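Local coordinates for lipoprotein (Bacillus anthracis, PDB 4JG9) that is a putative lipoprotein of unknown function with a DUF4871 domain, probably tethered to the cell surface and possibly lipid-binding, at residues I90-L95 with W155-Y160. Numbering follows the deposited sequence.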
ATOM      1  N   ILE A  90      10.484 -10.027 -12.839  1.00 50.82           N
ATOM      2  CA  ILE A  90       9.973 -10.288 -14.172  1.00 52.88           C
ATOM      3  C   ILE A  90      10.226  -9.116 -15.097  1.00 50.23           C
ATOM      4  O   ILE A  90       9.966  -7.962 -14.761  1.00 50.47           O
ATOM      5  CB  ILE A  90       8.476 -10.640 -14.137  1.00 55.38           C
ATOM      6  CG1 ILE A  90       8.301 -11.926 -13.324  1.00 57.11           C
ATOM      7  CG2 ILE A  90       7.939 -10.831 -15.555  1.00 53.68           C
ATOM      8  CD1 ILE A  90       6.891 -12.428 -13.178  1.00 57.64           C
HETATM    9  N   MSE A  91      10.773  -9.418 -16.264  1.00 45.66           N
HETATM   10  CA  MSE A  91      11.074  -8.372 -17.210  1.00 51.33           C
HETATM   11  C   MSE A  91       9.801  -7.823 -17.861  1.00 52.52           C
HETATM   12  O   MSE A  91       8.954  -8.577 -18.359  1.00 52.53           O
HETATM   13  CB  MSE A  91      12.094  -8.866 -18.234  1.00 58.39           C
HETATM   14  CG  MSE A  91      13.543  -8.506 -17.841  1.00 69.25           C
HETATM   15 SE   MSE A  91      13.881  -6.633 -18.311  0.80 62.84          SE
HETATM   16  CE  MSE A  91      12.777  -6.746 -19.904  1.00134.29           C
ATOM     17  N   TRP A  92       9.653  -6.503 -17.816  1.00 47.17           N
ATOM     18  CA  TRP A  92       8.527  -5.849 -18.467  1.00 43.65           C
ATOM     19  C   TRP A  92       8.984  -5.184 -19.757  1.00 43.91           C
ATOM     20  O   TRP A  92      10.129  -4.726 -19.853  1.00 45.84           O
ATOM     21  CB  TRP A  92       7.874  -4.841 -17.535  1.00 41.35           C
ATOM     22  CG  TRP A  92       6.954  -5.496 -16.571  1.00 45.96           C
ATOM     23  CD1 TRP A  92       7.298  -6.360 -15.566  1.00 47.01           C
ATOM     24  CD2 TRP A  92       5.532  -5.349 -16.506  1.00 43.13           C
ATOM     25  NE1 TRP A  92       6.175  -6.770 -14.886  1.00 44.17           N
ATOM     26  CE2 TRP A  92       5.077  -6.159 -15.436  1.00 44.10           C
ATOM     27  CE3 TRP A  92       4.598  -4.614 -17.243  1.00 44.10           C
ATOM     28  CZ2 TRP A  92       3.728  -6.253 -15.084  1.00 43.62           C
ATOM     29  CZ3 TRP A  92       3.249  -4.710 -16.891  1.00 47.14           C
ATOM     30  CH2 TRP A  92       2.833  -5.524 -15.819  1.00 45.93           C
ATOM     31  N   TYR A  93       8.091  -5.147 -20.744  1.00 40.79           N
ATOM     32  CA  TYR A  93       8.428  -4.637 -22.068  1.00 43.91           C
ATOM     33  C   TYR A  93       7.453  -3.557 -22.512  1.00 45.62           C
ATOM     34  O   TYR A  93       6.227  -3.763 -22.487  1.00 43.95           O
ATOM     35  CB  TYR A  93       8.423  -5.781 -23.089  1.00 42.90           C
ATOM     36  CG  TYR A  93       9.440  -6.861 -22.818  1.00 44.55           C
ATOM     37  CD1 TYR A  93       9.151  -7.913 -21.957  1.00 44.68           C
ATOM     38  CD2 TYR A  93      10.684  -6.847 -23.438  1.00 43.37           C
ATOM     39  CE1 TYR A  93      10.081  -8.920 -21.713  1.00 46.63           C
ATOM     40  CE2 TYR A  93      11.620  -7.843 -23.199  1.00 44.42           C
ATOM     41  CZ  TYR A  93      11.312  -8.880 -22.339  1.00 48.56           C
ATOM     42  OH  TYR A  93      12.234  -9.877 -22.093  1.00 50.98           O
ATOM     43  N   PHE A  94       8.005  -2.424 -22.949  1.00 43.93           N
ATOM     44  CA  PHE A  94       7.203  -1.282 -23.374  1.00 44.30           C
ATOM     45  C   PHE A  94       7.175  -1.197 -24.884  1.00 46.23           C
ATOM     46  O   PHE A  94       8.002  -0.515 -25.490  1.00 49.56           O
ATOM     47  CB  PHE A  94       7.745   0.001 -22.740  1.00 46.65           C
ATOM     48  CG  PHE A  94       7.910  -0.112 -21.259  1.00 48.71           C
ATOM     49  CD1 PHE A  94       6.803  -0.142 -20.432  1.00 48.09           C
ATOM     50  CD2 PHE A  94       9.165  -0.239 -20.697  1.00 51.73           C
ATOM     51  CE1 PHE A  94       6.944  -0.276 -19.077  1.00 49.13           C
ATOM     52  CE2 PHE A  94       9.314  -0.372 -19.342  1.00 49.89           C
ATOM     53  CZ  PHE A  94       8.203  -0.391 -18.529  1.00 51.00           C
ATOM     54  N   LEU A  95       6.212  -1.907 -25.468  1.00 43.95           N
ATOM     55  CA  LEU A  95       6.117  -2.120 -26.903  1.00 42.73           C
ATOM     56  C   LEU A  95       5.611  -0.889 -27.622  1.00 53.20           C
ATOM     57  O   LEU A  95       5.961  -0.643 -28.781  1.00 62.14           O
ATOM     58  CB  LEU A  95       5.184  -3.301 -27.188  1.00 44.29           C
ATOM     59  CG  LEU A  95       5.412  -4.531 -26.299  1.00 49.97           C
ATOM     60  CD1 LEU A  95       4.328  -5.565 -26.522  1.00 50.85           C
ATOM     61  CD2 LEU A  95       6.782  -5.148 -26.585  1.00 52.49           C
ATOM     62  N   TRP A 155      -5.687 -12.640 -11.294  1.00 44.61           N
ATOM     63  CA  TRP A 155      -5.487 -11.278 -10.839  1.00 41.55           C
ATOM     64  C   TRP A 155      -5.504 -10.375 -12.053  1.00 45.09           C
ATOM     65  O   TRP A 155      -4.903 -10.704 -13.077  1.00 49.16           O
ATOM     66  CB  TRP A 155      -4.126 -11.139 -10.150  1.00 41.77           C
ATOM     67  CG  TRP A 155      -4.040 -11.844  -8.827  1.00 41.93           C
ATOM     68  CD1 TRP A 155      -3.791 -13.170  -8.620  1.00 44.48           C
ATOM     69  CD2 TRP A 155      -4.205 -11.257  -7.525  1.00 37.63           C
ATOM     70  NE1 TRP A 155      -3.795 -13.444  -7.269  1.00 47.34           N
ATOM     71  CE2 TRP A 155      -4.048 -12.288  -6.579  1.00 42.88           C
ATOM     72  CE3 TRP A 155      -4.475  -9.960  -7.073  1.00 42.74           C
ATOM     73  CZ2 TRP A 155      -4.144 -12.062  -5.203  1.00 48.93           C
ATOM     74  CZ3 TRP A 155      -4.576  -9.733  -5.702  1.00 41.15           C
ATOM     75  CH2 TRP A 155      -4.412 -10.776  -4.785  1.00 43.07           C
ATOM     76  N   VAL A 156      -6.190  -9.242 -11.949  1.00 47.23           N
ATOM     77  CA  VAL A 156      -6.111  -8.229 -12.988  1.00 45.81           C
ATOM     78  C   VAL A 156      -5.050  -7.201 -12.608  1.00 46.58           C
ATOM     79  O   VAL A 156      -4.957  -6.777 -11.447  1.00 44.98           O
ATOM     80  CB  VAL A 156      -7.469  -7.548 -13.267  1.00 46.80           C
ATOM     81  CG1 VAL A 156      -7.989  -6.818 -12.017  1.00 47.98           C
ATOM     82  CG2 VAL A 156      -7.358  -6.587 -14.471  1.00 40.29           C
ATOM     83  N   LEU A 157      -4.232  -6.821 -13.579  1.00 46.91           N
ATOM     84  CA  LEU A 157      -3.194  -5.832 -13.348  1.00 45.74           C
ATOM     85  C   LEU A 157      -3.564  -4.511 -14.017  1.00 47.56           C
ATOM     86  O   LEU A 157      -3.529  -4.410 -15.241  1.00 50.43           O
ATOM     87  CB  LEU A 157      -1.880  -6.345 -13.916  1.00 43.09           C
ATOM     88  CG  LEU A 157      -0.945  -7.126 -12.997  1.00 45.38           C
ATOM     89  CD1 LEU A 157      -1.692  -8.127 -12.170  1.00 40.72           C
ATOM     90  CD2 LEU A 157       0.115  -7.830 -13.838  1.00 45.41           C
ATOM     91  N   ASN A 158      -3.925  -3.507 -13.221  1.00 42.39           N
ATOM     92  CA  ASN A 158      -4.269  -2.190 -13.770  1.00 40.78           C
ATOM     93  C   ASN A 158      -3.042  -1.299 -13.830  1.00 41.43           C
ATOM     94  O   ASN A 158      -2.360  -1.111 -12.829  1.00 45.05           O
ATOM     95  CB  ASN A 158      -5.362  -1.525 -12.944  1.00 35.96           C
ATOM     96  CG  ASN A 158      -6.580  -2.393 -12.809  1.00 43.16           C
ATOM     97  OD1 ASN A 158      -7.355  -2.539 -13.759  1.00 48.27           O
ATOM     98  ND2 ASN A 158      -6.755  -2.999 -11.626  1.00 39.26           N
ATOM     99  N   ILE A 159      -2.744  -0.778 -15.014  1.00 42.00           N
ATOM    100  CA  ILE A 159      -1.478  -0.097 -15.241  1.00 40.55           C
ATOM    101  C   ILE A 159      -1.695   1.392 -15.506  1.00 40.55           C
ATOM    102  O   ILE A 159      -2.551   1.777 -16.311  1.00 41.77           O
ATOM    103  CB  ILE A 159      -0.697  -0.746 -16.408  1.00 41.52           C
ATOM    104  CG1 ILE A 159      -0.406  -2.220 -16.114  1.00 42.37           C
ATOM    105  CG2 ILE A 159       0.596  -0.005 -16.695  1.00 37.32           C
ATOM    106  CD1 ILE A 159      -0.505  -3.076 -17.358  1.00 45.05           C
ATOM    107  N   TYR A 160      -0.925   2.218 -14.805  1.00 35.04           N
ATOM    108  CA  TYR A 160      -1.014   3.669 -14.916  1.00 37.56           C
ATOM    109  C   TYR A 160       0.368   4.204 -15.222  1.00 38.02           C
ATOM    110  O   TYR A 160       1.373   3.622 -14.819  1.00 38.27           O
ATOM    111  CB  TYR A 160      -1.536   4.290 -13.608  1.00 36.51           C
ATOM    112  CG  TYR A 160      -2.885   3.749 -13.198  1.00 37.19           C
ATOM    113  CD1 TYR A 160      -4.042   4.510 -13.356  1.00 35.17           C
ATOM    114  CD2 TYR A 160      -3.005   2.468 -12.657  1.00 33.80           C
ATOM    115  CE1 TYR A 160      -5.287   4.006 -12.994  1.00 41.77           C
ATOM    116  CE2 TYR A 160      -4.251   1.952 -12.296  1.00 36.60           C
ATOM    117  CZ  TYR A 160      -5.380   2.726 -12.466  1.00 40.65           C
ATOM    118  OH  TYR A 160      -6.600   2.212 -12.101  1.00 43.95           O
TER
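Trp92 reaches across the interior of the chain with the outer edge of its indole and meets Leu157 and Ile159, two branched side chains that lie two residues apart on the facing strand. Both approach the benzene half of the ring near its plane, which makes this apolar contact edge-on, with neither aliphatic group laid over an indole face. CD2 of Leu157 sits 4.1 Å from CH2 of Trp92 and is about as near to CZ2, facing the CZ2-CH2 bond of the rim. Further round the rim, CD1 of Ile159 comes to 4.1 Å from CZ3 of Trp92. CG1 of Ile159 stands anti to the carbonyl carbon (chi1 -59°), and an off-staggered chi2 of 143° then sets the CD1 methyl against the indole edge.

The two segments belong to different antiparallel sheets: strand 88-94 runs between 75-78 and 142-147, whereas 153-161 pairs with 102-110 and 164-173. No hydrogen bond joins them, and the sheets meet here through buried side chains, as in the core of a beta sandwich. Leu145, Met147, Ile75 and Met77 pack on Trp92 from its own sheet; Ile106 touches it from the other, where Leu104 also packs against Ile159.

Trp92 itself is fixed in its sheet by backbone hydrogen bonding to Leu143 of strand 142-147.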